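Local coordinates for protein threonine synthase (Brucella melitensis bv. 1, PDB 4F4F) that probably catalyses the conversion of O-phospho-L-homoserine and water to L-threonine and phosphate, the last step of threonine biosynthesis, with pyridoxal 5'-phosphate as cofactor, at residues A375-V380 against L388-A393; I282-D287 against S392-K397; V97-N102 against S382-L387. One frame throughout, in Å; residues are numbered along the deposited sequence.

Contact 1. Residues A375-V380 against L388-A393; sequences ATIESV and LDPHSA. With PLP (pyridoxal-5'-phosphate), chain C.
The imidazole of H391 has the cofactor over one face: PLP C2A lies above the ring, displaced toward its rim and 3.7 Å from H391 CG. F420 meets the same imidazole with the ring planes at about 60°. At the edge, H391 ND1 donates in the ring plane to the syn lone pair of D389 OD1, 2.8 Å away and nearly straight at 173°. H391 NE2 accepts from the backbone N-H of S312, which is consistent with a neutral imidazole protonated on ND1. D389 is also the N-cap of its helix: its OD2 accepts from S392 OG at 2.7 Å and from S392 N at 2.9 Å, the latter from above the carboxylate plane.

Behind this cap the helices pack through aliphatic groups. I377 CG1 presses on A393 CB at 3.5 Å, and T376 CG2 meets A393 O at the same 3.5 Å. V380 crosses L388 at about a right angle, its CB 3.7 Å from L388 CD1. L388 O is buried against I377 with no polar partner in the model, whereas one water bridges L388 N to I377 O. Two successive helices, 370-384 and 390-402, are thus joined by a short loop and packed on each other; the second starts at the pyridoxal phosphate pocket, to which H391 belongs, with D389 behind it as a second-shell residue holding the imidazole.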
loop_
_atom_site.group_PDB
_atom_site.type_symbol
_atom_site.label_atom_id
_atom_site.label_comp_id
_atom_site.label_asym_id
_atom_site.label_seq_id
_atom_site.Cartn_x
_atom_site.Cartn_y
_atom_site.Cartn_z
ATOM N N ALA A 375 -16.696 -12.300 13.995
ATOM C CA ALA A 375 -17.239 -11.984 15.307
ATOM C C ALA A 375 -17.021 -10.482 15.598
ATOM O O ALA A 375 -17.903 -9.831 16.129
ATOM C CB ALA A 375 -16.594 -12.872 16.384
ATOM N N THR A 376 -15.845 -9.968 15.236
ATOM C CA THR A 376 -15.520 -8.549 15.374
ATOM C C THR A 376 -16.424 -7.671 14.519
ATOM O O THR A 376 -16.972 -6.671 15.011
ATOM C CB THR A 376 -14.055 -8.304 15.028
ATOM O OG1 THR A 376 -13.243 -9.230 15.777
ATOM C CG2 THR A 376 -13.640 -6.862 15.339
ATOM N N ILE A 377 -16.664 -8.046 13.268
ATOM C CA ILE A 377 -17.622 -7.251 12.442
ATOM C C ILE A 377 -18.985 -7.185 13.135
ATOM O O ILE A 377 -19.575 -6.126 13.285
ATOM C CB ILE A 377 -17.799 -7.785 10.991
ATOM C CG1 ILE A 377 -16.471 -7.719 10.199
ATOM C CG2 ILE A 377 -18.906 -7.004 10.282
ATOM C CD1 ILE A 377 -16.489 -8.467 8.878
ATOM N N GLU A 378 -19.481 -8.330 13.579
ATOM C CA GLU A 378 -20.800 -8.380 14.179
ATOM C C GLU A 378 -20.874 -7.589 15.492
ATOM O O GLU A 378 -21.822 -6.843 15.674
ATOM C CB GLU A 378 -21.249 -9.828 14.359
ATOM C CG GLU A 378 -22.743 -9.966 14.591
ATOM C CD GLU A 378 -23.134 -9.739 16.028
ATOM O OE1 GLU A 378 -22.252 -9.827 16.917
ATOM O OE2 GLU A 378 -24.328 -9.497 16.284
ATOM N N SER A 379 -19.867 -7.700 16.371
ATOM C CA SER A 379 -19.907 -6.968 17.646
ATOM C C SER A 379 -19.792 -5.466 17.462
ATOM O O SER A 379 -20.522 -4.742 18.100
ATOM C CB SER A 379 -18.865 -7.422 18.698
ATOM O OG SER A 379 -17.569 -7.136 18.285
ATOM N N VAL A 380 -18.874 -5.007 16.621
ATOM C CA VAL A 380 -18.746 -3.562 16.364
ATOM C C VAL A 380 -20.029 -2.970 15.729
ATOM O O VAL A 380 -20.461 -1.871 16.100
ATOM C CB VAL A 380 -17.483 -3.214 15.565
ATOM C CG1 VAL A 380 -17.408 -1.722 15.305
ATOM C CG2 VAL A 380 -16.235 -3.647 16.331
ATOM N N LEU A 388 -17.623 -2.648 9.658
ATOM C CA LEU A 388 -16.266 -2.907 9.172
ATOM C C LEU A 388 -16.228 -3.943 8.035
ATOM O O LEU A 388 -16.961 -4.939 8.034
ATOM C CB LEU A 388 -15.400 -3.464 10.311
ATOM C CG LEU A 388 -15.109 -2.555 11.499
ATOM C CD1 LEU A 388 -15.063 -3.337 12.808
ATOM C CD2 LEU A 388 -13.820 -1.752 11.247
ATOM N N ASP A 389 -15.295 -3.730 7.116
ATOM C CA ASP A 389 -14.884 -4.771 6.191
ATOM C C ASP A 389 -13.995 -5.775 6.981
ATOM O O ASP A 389 -13.571 -5.504 8.126
ATOM C CB ASP A 389 -14.173 -4.165 4.953
ATOM C CG ASP A 389 -12.686 -4.440 4.935
ATOM O OD1 ASP A 389 -12.256 -5.301 4.156
ATOM O OD2 ASP A 389 -11.954 -3.802 5.716
ATOM N N PRO A 390 -13.676 -6.921 6.378
ATOM C CA PRO A 390 -12.884 -7.935 7.112
ATOM C C PRO A 390 -11.430 -7.544 7.421
ATOM O O PRO A 390 -10.973 -7.786 8.524
ATOM C CB PRO A 390 -12.935 -9.165 6.206
ATOM C CG PRO A 390 -13.566 -8.738 4.929
ATOM C CD PRO A 390 -14.256 -7.445 5.131
ATOM N N HIS A 391 -10.737 -6.909 6.480
ATOM C CA HIS A 391 -9.371 -6.474 6.724
ATOM C C HIS A 391 -9.350 -5.509 7.914
ATOM O O HIS A 391 -8.536 -5.640 8.838
ATOM C CB HIS A 391 -8.764 -5.790 5.490
ATOM C CG HIS A 391 -8.828 -6.596 4.213
ATOM N ND1 HIS A 391 -9.930 -6.649 3.428
ATOM C CD2 HIS A 391 -7.863 -7.367 3.579
ATOM C CE1 HIS A 391 -9.673 -7.405 2.354
ATOM N NE2 HIS A 391 -8.409 -7.858 2.455
ATOM N N SER A 392 -10.251 -4.537 7.899
ATOM C CA SER A 392 -10.326 -3.548 8.967
ATOM C C SER A 392 -10.734 -4.157 10.300
ATOM O O SER A 392 -10.213 -3.781 11.348
ATOM C CB SER A 392 -11.314 -2.454 8.591
ATOM O OG SER A 392 -11.003 -1.904 7.314
ATOM N N ALA A 393 -11.620 -5.143 10.253
ATOM C CA ALA A 393 -12.014 -5.840 11.460
ATOM C C ALA A 393 -10.846 -6.607 12.074
ATOM O O ALA A 393 -10.754 -6.705 13.295
ATOM C CB ALA A 393 -13.201 -6.759 11.190
HETATM N N1 PLP C . -5.937 -4.210 3.698
HETATM C C2 PLP C . -6.404 -3.952 2.416
HETATM C C2A PLP C . -7.853 -3.664 2.089
HETATM C C3 PLP C . -5.436 -3.929 1.282
HETATM O O3 PLP C . -5.896 -3.663 0.007
HETATM C C4 PLP C . -3.993 -4.220 1.609
HETATM C C4A PLP C . -2.916 -4.218 0.572
HETATM C C5 PLP C . -3.602 -4.472 3.019
HETATM C C6 PLP C . -4.626 -4.437 3.996
HETATM C C5A PLP C . -2.117 -4.715 3.359
HETATM O O4P PLP C . -1.228 -3.553 3.083
HETATM P P PLP C . 0.416 -3.563 3.126
HETATM O O1P PLP C . 0.778 -4.178 4.469
HETATM O O2P PLP C . 0.798 -4.421 1.937
HETATM O O3P PLP C . 0.904 -2.139 2.973
HETATM O O HOH W 1 -18.660 -3.818 11.974
#

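Contact 2. Residues I282-D287 against S392-K397; sequences IIATND and SAIGVK
I394 sets its two branches with chi1 at -68°: CG2 stands anti to the backbone N, and CG1 anti to the carbonyl carbon. An extended second torsion (175°) then carries CD1 on to N286, just past the end of the strand. The short CG2 branch touches A284 CB at 3.9 Å and lies 3.3 Å from T285 O, while CD1 reaches N286 CB at 3.6 Å. One isoleucine therefore grips three successive residues, as the strand runs out into a loop.

G395 fills the next position on the helix. Its CA comes 4.0 Å from A284 CB, so two small residues meet where the backbones are nearest, and the axes of 282-285 and 392-397 close to 7.6 Å, inclined at 128°. Polar bonds fix the loop that follows the strand. T285 OG1 donates to a lone pair of N286 O at 2.8 Å, and the N286 amide is hydrogen-bonded to N288 N and S310 OG.

Strand 278-285 is an inner strand of the mixed sheet. Helix 390-402 belongs to the link between its parallel strands 363-367 and 409-413, and lies across this strand on the way, as in the beta-alpha-beta crossovers of open alpha/beta sheets.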
loop_
_atom_site.group_PDB
_atom_site.type_symbol
_atom_site.label_atom_id
_atom_site.label_comp_id
_atom_site.label_asym_id
_atom_site.label_seq_id
_atom_site.Cartn_x
_atom_site.Cartn_y
_atom_site.Cartn_z
ATOM N N ILE A 282 1.325 -1.824 15.743
ATOM C CA ILE A 282 0.854 -3.210 15.905
ATOM C C ILE A 282 0.514 -3.754 14.534
ATOM O O ILE A 282 -0.288 -3.159 13.780
ATOM C CB ILE A 282 -0.364 -3.288 16.859
ATOM C CG1 ILE A 282 -0.020 -2.650 18.210
ATOM C CG2 ILE A 282 -0.799 -4.739 17.036
ATOM C CD1 ILE A 282 -1.135 -2.704 19.264
ATOM N N ILE A 283 1.140 -4.878 14.203
ATOM C CA ILE A 283 0.929 -5.584 12.961
ATOM C C ILE A 283 -0.262 -6.493 13.165
ATOM O O ILE A 283 -0.253 -7.320 14.094
ATOM C CB ILE A 283 2.174 -6.462 12.602
ATOM C CG1 ILE A 283 3.479 -5.620 12.529
ATOM C CG2 ILE A 283 1.904 -7.268 11.338
ATOM C CD1 ILE A 283 4.782 -6.394 12.764
ATOM N N ALA A 284 -1.272 -6.392 12.313
ATOM C CA ALA A 284 -2.436 -7.273 12.412
ATOM C C ALA A 284 -2.495 -8.160 11.158
ATOM O O ALA A 284 -2.517 -7.652 10.029
ATOM C CB ALA A 284 -3.726 -6.458 12.555
ATOM N N THR A 285 -2.513 -9.479 11.364
ATOM C CA THR A 285 -2.433 -10.421 10.270
ATOM C C THR A 285 -3.699 -11.284 10.276
ATOM O O THR A 285 -4.399 -11.389 11.291
ATOM C CB THR A 285 -1.201 -11.366 10.391
ATOM O OG1 THR A 285 -1.510 -12.460 11.297
ATOM C CG2 THR A 285 0.049 -10.577 10.852
ATOM N N ASN A 286 -3.968 -11.893 9.133
ATOM C CA ASN A 286 -4.912 -12.986 9.045
ATOM C C ASN A 286 -4.211 -14.325 9.331
ATOM O O ASN A 286 -3.095 -14.327 9.873
ATOM C CB ASN A 286 -5.757 -12.918 7.740
ATOM C CG ASN A 286 -4.985 -13.230 6.454
ATOM O OD1 ASN A 286 -4.018 -13.995 6.432
ATOM N ND2 ASN A 286 -5.470 -12.661 5.346
ATOM N N ASP A 287 -4.865 -15.456 9.025
ATOM C CA ASP A 287 -4.265 -16.793 9.213
ATOM C C ASP A 287 -2.889 -16.962 8.546
ATOM O O ASP A 287 -2.110 -17.815 8.934
ATOM C CB ASP A 287 -5.224 -17.882 8.681
ATOM C CG ASP A 287 -6.619 -17.762 9.279
ATOM O OD1 ASP A 287 -6.834 -18.276 10.381
ATOM O OD2 ASP A 287 -7.468 -17.078 8.680
ATOM N N SER A 392 -10.251 -4.537 7.899
ATOM C CA SER A 392 -10.326 -3.548 8.967
ATOM C C SER A 392 -10.734 -4.157 10.300
ATOM O O SER A 392 -10.213 -3.781 11.348
ATOM C CB SER A 392 -11.314 -2.454 8.591
ATOM O OG SER A 392 -11.003 -1.904 7.314
ATOM N N ALA A 393 -11.620 -5.143 10.253
ATOM C CA ALA A 393 -12.014 -5.840 11.460
ATOM C C ALA A 393 -10.846 -6.607 12.074
ATOM O O ALA A 393 -10.754 -6.705 13.295
ATOM C CB ALA A 393 -13.201 -6.759 11.190
ATOM N N ILE A 394 -9.974 -7.180 11.238
ATOM C CA ILE A 394 -8.725 -7.765 11.728
ATOM C C ILE A 394 -7.958 -6.758 12.552
ATOM O O ILE A 394 -7.557 -7.046 13.676
ATOM C CB ILE A 394 -7.871 -8.379 10.589
ATOM C CG1 ILE A 394 -8.624 -9.613 10.055
ATOM C CG2 ILE A 394 -6.471 -8.778 11.096
ATOM C CD1 ILE A 394 -8.029 -10.329 8.840
ATOM N N GLY A 395 -7.756 -5.570 12.007
ATOM C CA GLY A 395 -7.169 -4.487 12.769
ATOM C C GLY A 395 -7.793 -4.227 14.127
ATOM O O GLY A 395 -7.072 -4.059 15.121
ATOM N N VAL A 396 -9.116 -4.157 14.190
ATOM C CA VAL A 396 -9.805 -3.885 15.473
ATOM C C VAL A 396 -9.601 -5.044 16.451
ATOM O O VAL A 396 -9.213 -4.843 17.593
ATOM C CB VAL A 396 -11.306 -3.573 15.291
ATOM C CG1 VAL A 396 -11.997 -3.424 16.636
ATOM C CG2 VAL A 396 -11.513 -2.312 14.448
ATOM N N LYS A 397 -9.807 -6.268 15.998
ATOM C CA LYS A 397 -9.587 -7.429 16.861
ATOM C C LYS A 397 -8.175 -7.411 17.504
ATOM O O LYS A 397 -8.010 -7.565 18.737
ATOM C CB LYS A 397 -9.789 -8.722 16.058
ATOM C CG LYS A 397 -9.723 -9.992 16.881
ATOM C CD LYS A 397 -8.345 -10.579 17.077
ATOM C CE LYS A 397 -8.455 -12.001 17.630
ATOM N NZ LYS A 397 -7.131 -12.663 17.765
#

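Contact 3. Residues V97-N102 against S382-L387; sequences VQTDAN and SKDGYL
Van der Waals contact comes first. V97 and Y386 reach toward each other tip to tip, V97 CG1 standing 3.9 Å from Y386 CE1. T99 CG2 is a looser neighbour of the same ring, 4.3 Å from Y386 CD2. Y386 CG is anti to its backbone N (chi1 -172°), which sends the ring out to the strand; at the far end its hydroxyl is hydrogen-bonded to E107.

D384, the last residue of its helix, brings an acidic group to the strand: it crosses the T99 side chain at about a right angle, its carboxylate lying over the backbone and side chain of T99. G385 follows with a positive phi of 77°, and lets the chain leave the helix toward Y386.

Hydrogen bonds within the strand segment hold its shape. Q98 NE2 donates to D100 O at 3.0 Å from above the carbonyl plane, and A101 N to D100 OD1 at 2.7 Å. T99 OG1 is hydrogen-bonded to E103 OE2, from the residue that T99 and D100 both face in a classic beta bulge.

D100 OD1 and D384 OD1 are like charges 6.5 Å apart on exposed residues, which might raise the pKa of either slightly. The contact thus has two halves, apolar where Y386 meets V97 and T99, acidic where D384 meets T99.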
loop_
_atom_site.group_PDB
_atom_site.type_symbol
_atom_site.label_atom_id
_atom_site.label_comp_id
_atom_site.label_asym_id
_atom_site.label_seq_id
_atom_site.Cartn_x
_atom_site.Cartn_y
_atom_site.Cartn_z
ATOM N N VAL A 97 -13.223 7.974 12.914
ATOM C CA VAL A 97 -14.527 7.703 13.498
ATOM C C VAL A 97 -14.236 7.021 14.831
ATOM O O VAL A 97 -13.529 6.026 14.859
ATOM C CB VAL A 97 -15.380 6.800 12.574
ATOM C CG1 VAL A 97 -16.683 6.377 13.295
ATOM C CG2 VAL A 97 -15.682 7.536 11.277
ATOM N N GLN A 98 -14.695 7.601 15.935
ATOM C CA GLN A 98 -14.445 7.016 17.259
ATOM C C GLN A 98 -15.273 5.765 17.446
ATOM O O GLN A 98 -16.471 5.798 17.175
ATOM C CB GLN A 98 -14.805 8.004 18.345
ATOM C CG GLN A 98 -14.380 7.550 19.729
ATOM C CD GLN A 98 -14.473 8.666 20.745
ATOM O OE1 GLN A 98 -15.004 9.762 20.443
ATOM N NE2 GLN A 98 -13.963 8.416 21.949
ATOM N N THR A 99 -14.666 4.693 17.971
ATOM C CA THR A 99 -15.394 3.417 18.187
ATOM C C THR A 99 -15.461 2.936 19.652
ATOM O O THR A 99 -16.199 2.013 19.956
ATOM C CB THR A 99 -14.804 2.284 17.307
ATOM O OG1 THR A 99 -13.374 2.275 17.424
ATOM C CG2 THR A 99 -15.172 2.482 15.838
ATOM N N ASP A 100 -14.676 3.557 20.527
ATOM C CA ASP A 100 -14.719 3.328 21.939
ATOM C C ASP A 100 -14.060 4.556 22.597
ATOM O O ASP A 100 -13.528 5.448 21.907
ATOM C CB ASP A 100 -13.987 2.028 22.281
ATOM C CG ASP A 100 -14.385 1.442 23.630
ATOM O OD1 ASP A 100 -15.057 2.106 24.429
ATOM O OD2 ASP A 100 -13.989 0.297 23.861
ATOM N N ALA A 101 -14.089 4.593 23.922
ATOM C CA ALA A 101 -13.544 5.699 24.687
ATOM C C ALA A 101 -12.119 6.103 24.322
ATOM O O ALA A 101 -11.793 7.275 24.367
ATOM C CB ALA A 101 -13.636 5.419 26.176
ATOM N N ASN A 102 -11.281 5.169 23.907
ATOM C CA ASN A 102 -9.898 5.509 23.571
ATOM C C ASN A 102 -9.460 4.836 22.288
ATOM O O ASN A 102 -8.306 4.435 22.143
ATOM C CB ASN A 102 -9.037 5.050 24.733
ATOM C CG ASN A 102 -7.669 5.677 24.734
ATOM O OD1 ASN A 102 -7.499 6.816 24.360
ATOM N ND2 ASN A 102 -6.704 4.939 25.197
ATOM N N SER A 382 -23.056 -4.216 16.222
ATOM C CA SER A 382 -24.022 -4.266 17.333
ATOM C C SER A 382 -23.809 -3.176 18.373
ATOM O O SER A 382 -24.772 -2.530 18.796
ATOM C CB SER A 382 -24.010 -5.615 18.047
ATOM O OG SER A 382 -24.644 -6.544 17.214
ATOM N N LYS A 383 -22.558 -3.023 18.812
ATOM C CA LYS A 383 -22.268 -2.120 19.916
ATOM C C LYS A 383 -22.186 -0.674 19.471
ATOM O O LYS A 383 -22.605 0.185 20.219
ATOM C CB LYS A 383 -21.006 -2.520 20.651
ATOM C CG LYS A 383 -21.091 -3.888 21.302
ATOM C CD LYS A 383 -22.170 -3.973 22.368
ATOM C CE LYS A 383 -22.231 -5.336 23.045
ATOM N NZ LYS A 383 -20.931 -5.707 23.682
ATOM N N ASP A 384 -21.671 -0.401 18.268
ATOM C CA ASP A 384 -21.482 0.977 17.813
ATOM C C ASP A 384 -22.334 1.425 16.626
ATOM O O ASP A 384 -22.353 2.596 16.313
ATOM C CB ASP A 384 -20.010 1.201 17.425
ATOM C CG ASP A 384 -19.075 1.269 18.609
ATOM O OD1 ASP A 384 -19.528 1.293 19.790
ATOM O OD2 ASP A 384 -17.838 1.345 18.339
ATOM N N GLY A 385 -22.988 0.511 15.920
ATOM C CA GLY A 385 -23.663 0.886 14.682
ATOM C C GLY A 385 -22.694 1.071 13.514
ATOM O O GLY A 385 -23.078 1.599 12.488
ATOM N N TYR A 386 -21.446 0.641 13.691
ATOM C CA TYR A 386 -20.380 0.838 12.748
ATOM C C TYR A 386 -20.000 -0.447 11.999
ATOM O O TYR A 386 -19.733 -1.479 12.596
ATOM C CB TYR A 386 -19.139 1.459 13.444
ATOM C CG TYR A 386 -18.069 1.851 12.485
ATOM C CD1 TYR A 386 -18.132 3.053 11.791
ATOM C CD2 TYR A 386 -16.999 1.011 12.216
ATOM C CE1 TYR A 386 -17.165 3.418 10.871
ATOM C CE2 TYR A 386 -16.044 1.357 11.257
ATOM C CZ TYR A 386 -16.133 2.567 10.602
ATOM O OH TYR A 386 -15.177 2.917 9.665
ATOM N N LEU A 387 -19.969 -0.363 10.666
ATOM C CA LEU A 387 -19.789 -1.525 9.825
ATOM C C LEU A 387 -18.349 -1.591 9.291
ATOM O O LEU A 387 -17.926 -0.716 8.547
ATOM C CB LEU A 387 -20.751 -1.464 8.650
ATOM C CG LEU A 387 -20.769 -2.728 7.797
ATOM C CD1 LEU A 387 -21.245 -3.964 8.580
ATOM C CD2 LEU A 387 -21.651 -2.456 6.582
#

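How the contacts relate
Contacts 1 and 2 are buried and share helix 390-402, which is gripped by helix 370-384 in the first and crosses strand 278-285 in the second; V396 and K397 of contact 2 touch T376 of contact 1. Contact 3 lies at the surface, where the end of helix 370-384 meets the outermost strand 96-100, and V380 of contact 1 packs on Y386 O. The chemistry follows the place: aliphatic packing in both buried contacts, with a capping carboxylate added in contact 1 beside the cofactor, but a tyrosine ring against V97 and T99, beside the exposed carboxylate of D384, in contact 3. Contacts 2 and 3 do not touch, yet both reach the same mixed sheet.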